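Local coordinates for putative ArsC family related protein (Bacteroides fragilis, PDB 3GKX) that is of unknown function but belongs to the ArsC family, a thioredoxin-fold group related to arsenate reductases, at residues F61-G65 against V66-E70; M80-E83 against E84-L88. All coordinates share one frame; numbering follows the deposited sequence.

Contact 1. Residues F61-G65 against V66-E70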
loop_
_atom_site.group_PDB
_atom_site.type_symbol
_atom_site.label_atom_id
_atom_site.label_comp_id
_atom_site.label_asym_id
_atom_site.label_seq_id
_atom_site.Cartn_x
_atom_site.Cartn_y
_atom_site.Cartn_z
ATOM N N PHE B 61 -2.337 -11.620 0.520
ATOM C CA PHE B 61 -2.420 -13.010 0.132
ATOM C C PHE B 61 -1.241 -13.836 0.635
ATOM O O PHE B 61 -0.089 -13.423 0.578
ATOM C CB PHE B 61 -2.679 -13.174 -1.385
ATOM C CG PHE B 61 -4.131 -12.944 -1.774
ATOM C CD1 PHE B 61 -5.022 -14.012 -1.855
ATOM C CD2 PHE B 61 -4.620 -11.651 -1.998
ATOM C CE1 PHE B 61 -6.371 -13.792 -2.196
ATOM C CE2 PHE B 61 -5.963 -11.419 -2.339
ATOM C CZ PHE B 61 -6.835 -12.489 -2.432
ATOM N N ASN B 62 -1.581 -14.993 1.175
ATOM C CA ASN B 62 -0.624 -16.051 1.535
ATOM C C ASN B 62 -0.077 -16.794 0.276
ATOM O O ASN B 62 -0.588 -17.828 -0.112
ATOM C CB ASN B 62 -1.321 -16.987 2.533
ATOM C CG ASN B 62 -0.501 -18.198 2.903
ATOM O OD1 ASN B 62 0.726 -18.137 3.014
ATOM N ND2 ASN B 62 -1.188 -19.319 3.127
ATOM N N THR B 63 0.955 -16.233 -0.357
ATOM C CA THR B 63 1.514 -16.778 -1.611
ATOM C C THR B 63 2.426 -18.007 -1.390
ATOM O O THR B 63 3.081 -18.497 -2.308
ATOM C CB THR B 63 2.257 -15.682 -2.425
ATOM O OG1 THR B 63 2.882 -14.772 -1.515
ATOM C CG2 THR B 63 1.278 -14.867 -3.269
ATOM N N SER B 64 2.485 -18.477 -0.147
ATOM C CA SER B 64 3.154 -19.738 0.155
ATOM C C SER B 64 2.086 -20.812 0.323
ATOM O O SER B 64 2.406 -22.000 0.427
ATOM C CB SER B 64 4.016 -19.629 1.428
ATOM O OG SER B 64 4.855 -18.470 1.420
ATOM N N GLY B 65 0.818 -20.400 0.336
ATOM C CA GLY B 65 -0.269 -21.344 0.599
ATOM C C GLY B 65 -0.499 -22.368 -0.510
ATOM O O GLY B 65 -0.147 -22.138 -1.668
ATOM N N VAL B 66 -1.106 -23.496 -0.155
ATOM C CA VAL B 66 -1.513 -24.500 -1.136
ATOM C C VAL B 66 -2.848 -24.063 -1.786
ATOM O O VAL B 66 -3.094 -24.359 -2.958
ATOM C CB VAL B 66 -1.655 -25.935 -0.508
ATOM C CG1 VAL B 66 -1.626 -27.013 -1.597
ATOM C CG2 VAL B 66 -0.561 -26.207 0.521
ATOM N N VAL B 67 -3.692 -23.351 -1.027
ATOM C CA VAL B 67 -5.030 -22.959 -1.502
ATOM C C VAL B 67 -4.887 -21.886 -2.577
ATOM O O VAL B 67 -5.552 -21.934 -3.620
ATOM C CB VAL B 67 -5.966 -22.507 -0.343
ATOM C CG1 VAL B 67 -7.299 -21.958 -0.895
ATOM C CG2 VAL B 67 -6.213 -23.696 0.667
ATOM N N TYR B 68 -4.000 -20.931 -2.312
ATOM C CA TYR B 68 -3.523 -20.014 -3.328
ATOM C C TYR B 68 -3.082 -20.704 -4.637
ATOM O O TYR B 68 -3.454 -20.270 -5.736
ATOM C CB TYR B 68 -2.337 -19.243 -2.774
ATOM C CG TYR B 68 -1.997 -18.020 -3.565
ATOM C CD1 TYR B 68 -2.582 -16.798 -3.268
ATOM C CD2 TYR B 68 -1.083 -18.080 -4.602
ATOM C CE1 TYR B 68 -2.254 -15.667 -3.985
ATOM C CE2 TYR B 68 -0.756 -16.973 -5.328
ATOM C CZ TYR B 68 -1.341 -15.774 -5.019
ATOM O OH TYR B 68 -0.992 -14.669 -5.752
ATOM N N LYS B 69 -2.262 -21.749 -4.485
ATOM C CA LYS B 69 -1.637 -22.482 -5.590
ATOM C C LYS B 69 -2.701 -23.095 -6.504
ATOM O O LYS B 69 -2.732 -22.821 -7.705
ATOM C CB LYS B 69 -0.727 -23.574 -5.003
ATOM C CG LYS B 69 0.357 -24.132 -5.899
ATOM C CD LYS B 69 0.673 -25.569 -5.453
ATOM C CE LYS B 69 2.147 -25.895 -5.537
ATOM N NZ LYS B 69 2.434 -26.716 -6.759
ATOM N N GLU B 70 -3.595 -23.889 -5.919
ATOM C CA GLU B 70 -4.585 -24.645 -6.680
ATOM C C GLU B 70 -5.790 -23.836 -7.187
ATOM O O GLU B 70 -6.587 -24.357 -7.969
ATOM C CB GLU B 70 -5.015 -25.887 -5.894
ATOM C CG GLU B 70 -4.033 -27.046 -6.027
ATOM C CD GLU B 70 -3.692 -27.664 -4.693
ATOM O OE1 GLU B 70 -4.062 -27.067 -3.659
ATOM O OE2 GLU B 70 -3.053 -28.736 -4.673
#

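Contact 2. Residues M80-E83 against E84-L88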
loop_
_atom_site.group_PDB
_atom_site.type_symbol
_atom_site.label_atom_id
_atom_site.label_comp_id
_atom_site.label_asym_id
_atom_site.label_seq_id
_atom_site.Cartn_x
_atom_site.Cartn_y
_atom_site.Cartn_z
HETATM N N MSE B 80 -8.857 -9.341 -11.090
HETATM C CA MSE B 80 -9.815 -9.093 -10.025
HETATM C C MSE B 80 -9.755 -7.677 -9.482
HETATM O O MSE B 80 -8.677 -7.080 -9.320
HETATM C CB MSE B 80 -9.589 -10.060 -8.881
HETATM C CG MSE B 80 -9.386 -11.490 -9.358
HETATM SE SE MSE B 80 -9.745 -12.682 -7.884
HETATM C CE MSE B 80 -8.177 -12.440 -6.783
ATOM N N THR B 81 -10.934 -7.152 -9.180
ATOM C CA THR B 81 -11.038 -5.840 -8.604
ATOM C C THR B 81 -10.788 -6.009 -7.109
ATOM O O THR B 81 -10.860 -7.126 -6.579
ATOM C CB THR B 81 -12.443 -5.262 -8.855
ATOM O OG1 THR B 81 -13.409 -6.062 -8.151
ATOM C CG2 THR B 81 -12.789 -5.250 -10.370
ATOM N N GLU B 82 -10.499 -4.899 -6.443
ATOM C CA GLU B 82 -10.339 -4.862 -4.998
ATOM C C GLU B 82 -11.555 -5.483 -4.314
ATOM O O GLU B 82 -11.379 -6.339 -3.451
ATOM C CB GLU B 82 -10.154 -3.421 -4.510
ATOM C CG GLU B 82 -9.886 -3.304 -3.026
ATOM C CD GLU B 82 -9.964 -1.860 -2.509
ATOM O OE1 GLU B 82 -9.260 -0.977 -3.040
ATOM O OE2 GLU B 82 -10.753 -1.617 -1.576
ATOM N N GLU B 83 -12.767 -5.027 -4.662
ATOM C CA GLU B 83 -14.009 -5.651 -4.163
ATOM C C GLU B 83 -13.925 -7.185 -4.270
ATOM O O GLU B 83 -14.074 -7.874 -3.262
ATOM C CB GLU B 83 -15.274 -5.167 -4.897
ATOM C CG GLU B 83 -15.765 -3.745 -4.564
ATOM C CD GLU B 83 -16.031 -3.481 -3.058
ATOM O OE1 GLU B 83 -16.637 -4.350 -2.363
ATOM O OE2 GLU B 83 -15.651 -2.376 -2.573
ATOM N N GLU B 84 -13.646 -7.704 -5.466
ATOM C CA GLU B 84 -13.550 -9.167 -5.662
ATOM C C GLU B 84 -12.429 -9.843 -4.846
ATOM O O GLU B 84 -12.658 -10.877 -4.199
ATOM C CB GLU B 84 -13.443 -9.523 -7.134
ATOM C CG GLU B 84 -14.588 -8.971 -7.965
ATOM C CD GLU B 84 -14.341 -9.085 -9.456
ATOM O OE1 GLU B 84 -13.160 -9.113 -9.873
ATOM O OE2 GLU B 84 -15.340 -9.174 -10.222
ATOM N N GLN B 85 -11.226 -9.267 -4.890
ATOM C CA GLN B 85 -10.112 -9.722 -4.050
ATOM C C GLN B 85 -10.460 -9.761 -2.547
ATOM O O GLN B 85 -10.133 -10.721 -1.873
ATOM C CB GLN B 85 -8.882 -8.838 -4.261
ATOM C CG GLN B 85 -8.130 -9.092 -5.561
ATOM C CD GLN B 85 -7.201 -7.959 -5.896
ATOM O OE1 GLN B 85 -7.024 -7.050 -5.099
ATOM N NE2 GLN B 85 -6.610 -7.994 -7.085
ATOM N N ILE B 86 -11.117 -8.718 -2.029
ATOM C CA ILE B 86 -11.508 -8.701 -0.612
ATOM C C ILE B 86 -12.584 -9.755 -0.305
ATOM O O ILE B 86 -12.459 -10.483 0.688
ATOM C CB ILE B 86 -11.933 -7.293 -0.125
ATOM C CG1 ILE B 86 -10.758 -6.304 -0.241
ATOM C CG2 ILE B 86 -12.508 -7.373 1.272
ATOM C CD1 ILE B 86 -11.106 -4.825 0.092
ATOM N N ALA B 87 -13.613 -9.831 -1.158
ATOM C CA ALA B 87 -14.667 -10.853 -1.075
ATOM C C ALA B 87 -14.100 -12.256 -1.033
ATOM O O ALA B 87 -14.570 -13.066 -0.237
ATOM C CB ALA B 87 -15.671 -10.728 -2.225
ATOM N N LEU B 88 -13.098 -12.533 -1.868
ATOM C CA LEU B 88 -12.409 -13.831 -1.886
ATOM C C LEU B 88 -11.666 -14.096 -0.589
ATOM O O LEU B 88 -11.831 -15.161 0.030
ATOM C CB LEU B 88 -11.387 -13.886 -3.021
ATOM C CG LEU B 88 -10.550 -15.169 -3.136
ATOM C CD1 LEU B 88 -11.404 -16.402 -3.538
ATOM C CD2 LEU B 88 -9.404 -14.987 -4.124
#

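Contact 1. Residues F61-G65 against V66-E70
Thr63 lays its methyl over one face of the Tyr68 ring: CG2 stands 3.7 Å from the ring centroid, 29° off the normal, which satisfies the geometry of a CH-pi contact. The approach is biased toward the phenol end, since Thr63 CG2 lies 3.3 Å from Tyr68 CZ and nearly as close to the hydroxyl oxygen. The two side chains run alongside one another in the same direction. Phe61 CG lies at the edge of the same ring, in the plane of the tyrosine. The Phe61 and Tyr68 side chains cross at about a right angle, and their contact is apolar, Phe61 CB lying 3.6 Å from Tyr68 CE1. The first torsion of Tyr68, with CG opposite the backbone N (chi1 -164°), directs the ring back over the loop, while the backbone places Tyr68 CB 3.5 Å from Asn62 O.

That same carbonyl oxygen closes a type I beta turn from Asn62 to Gly65, with Gly65 N donating to Asn62 O at 3.0 Å. The turn leads into helix 66-70, whose single turn is held by the bond from Glu70 N to Val66 O, also 3.0 Å. Asn62 is itself the centre of an inverse gamma turn, and its amide ND2 is bonded to Lys94 O, while its backbone pairs with Leu95; the start of the turn is thus tied to a distant part of the chain. On the outer layer, Leu73 and Leu77 touch the side chains of both Phe61 and Tyr68, and Leu88 and Leu89 of helix 82-89 pack against Phe61.

Contact 2. Residues M80-E83 against E84-L88
The carboxylate of Glu84 is met from above its plane by the backbone N-H of Thr81, which donates to OE1 at 3.0 Å from a position 38° out of that plane. The amide of Gln85, the other flat group, has Met80 O 3.2 Å from NE2, but the angle there is poor, and NE2 bonds instead to Leu77 O.

Thr81 is the N-cap of helix 82-89 and forms a capping box with Glu84. The evidence is reciprocal: Glu84 N donates to Thr81 OG1 at 3.2 Å with an N-H...O angle of 169°, while the Glu84 side chain takes the Thr81 N-H. Thr81 OG1 reaches that amide because it sits between its own backbone N and carbonyl carbon (chi1 65°). The helix then runs on regular i to i+4 bonds, Gln85 N to Thr81 O, Ile86 N to Glu82 O and Ala87 N to Glu83 O.

Along one flank, Glu82 and Ile86 run next to each other in the same direction, and Glu82 CG meets Ile86 CD1 at 3.7 Å. Ile86 is buried against Leu46, Lys47 and Ile50 of helix 43-53. The acids at the start of this helix have charged partners beyond it: Glu83 OE1 bridges to Lys47, and Glu82 OE1 to Lys58 of the second subunit, whose Pro78 also packs on Thr81, Glu82 and Glu83. The helix start therefore belongs to the dimer contact.

Selenomethionine Met80 curls back from just before the cap, bent at its last torsion. This brings its terminal CE to 3.6 Å from Gln85 CG and 3.9 Å from Leu88 CD2.

Residues 61-70 of contact 1 precede residues 80-88 of contact 2 in the chain, and the two centres lie about 16 Å apart, yet the contacts touch directly through Phe61. Its ring reaches helix 82-89 with CZ 3.8 Å from Gln85 O and CE1 3.8 Å from Leu88 CD2, the same methyl that meets the end of Met80. Leu77 also joins them, packing on the aromatic pair of 61-70 and giving its carbonyl oxygen to Gln85. The dimer partner reaches contact 2 but not contact 1. The Asn62 side chain comes close to, but does not contact, a CxxC pattern, Cys14 and Cys17, that would suit a thioredoxin-type redox site, although such a role is unconfirmed.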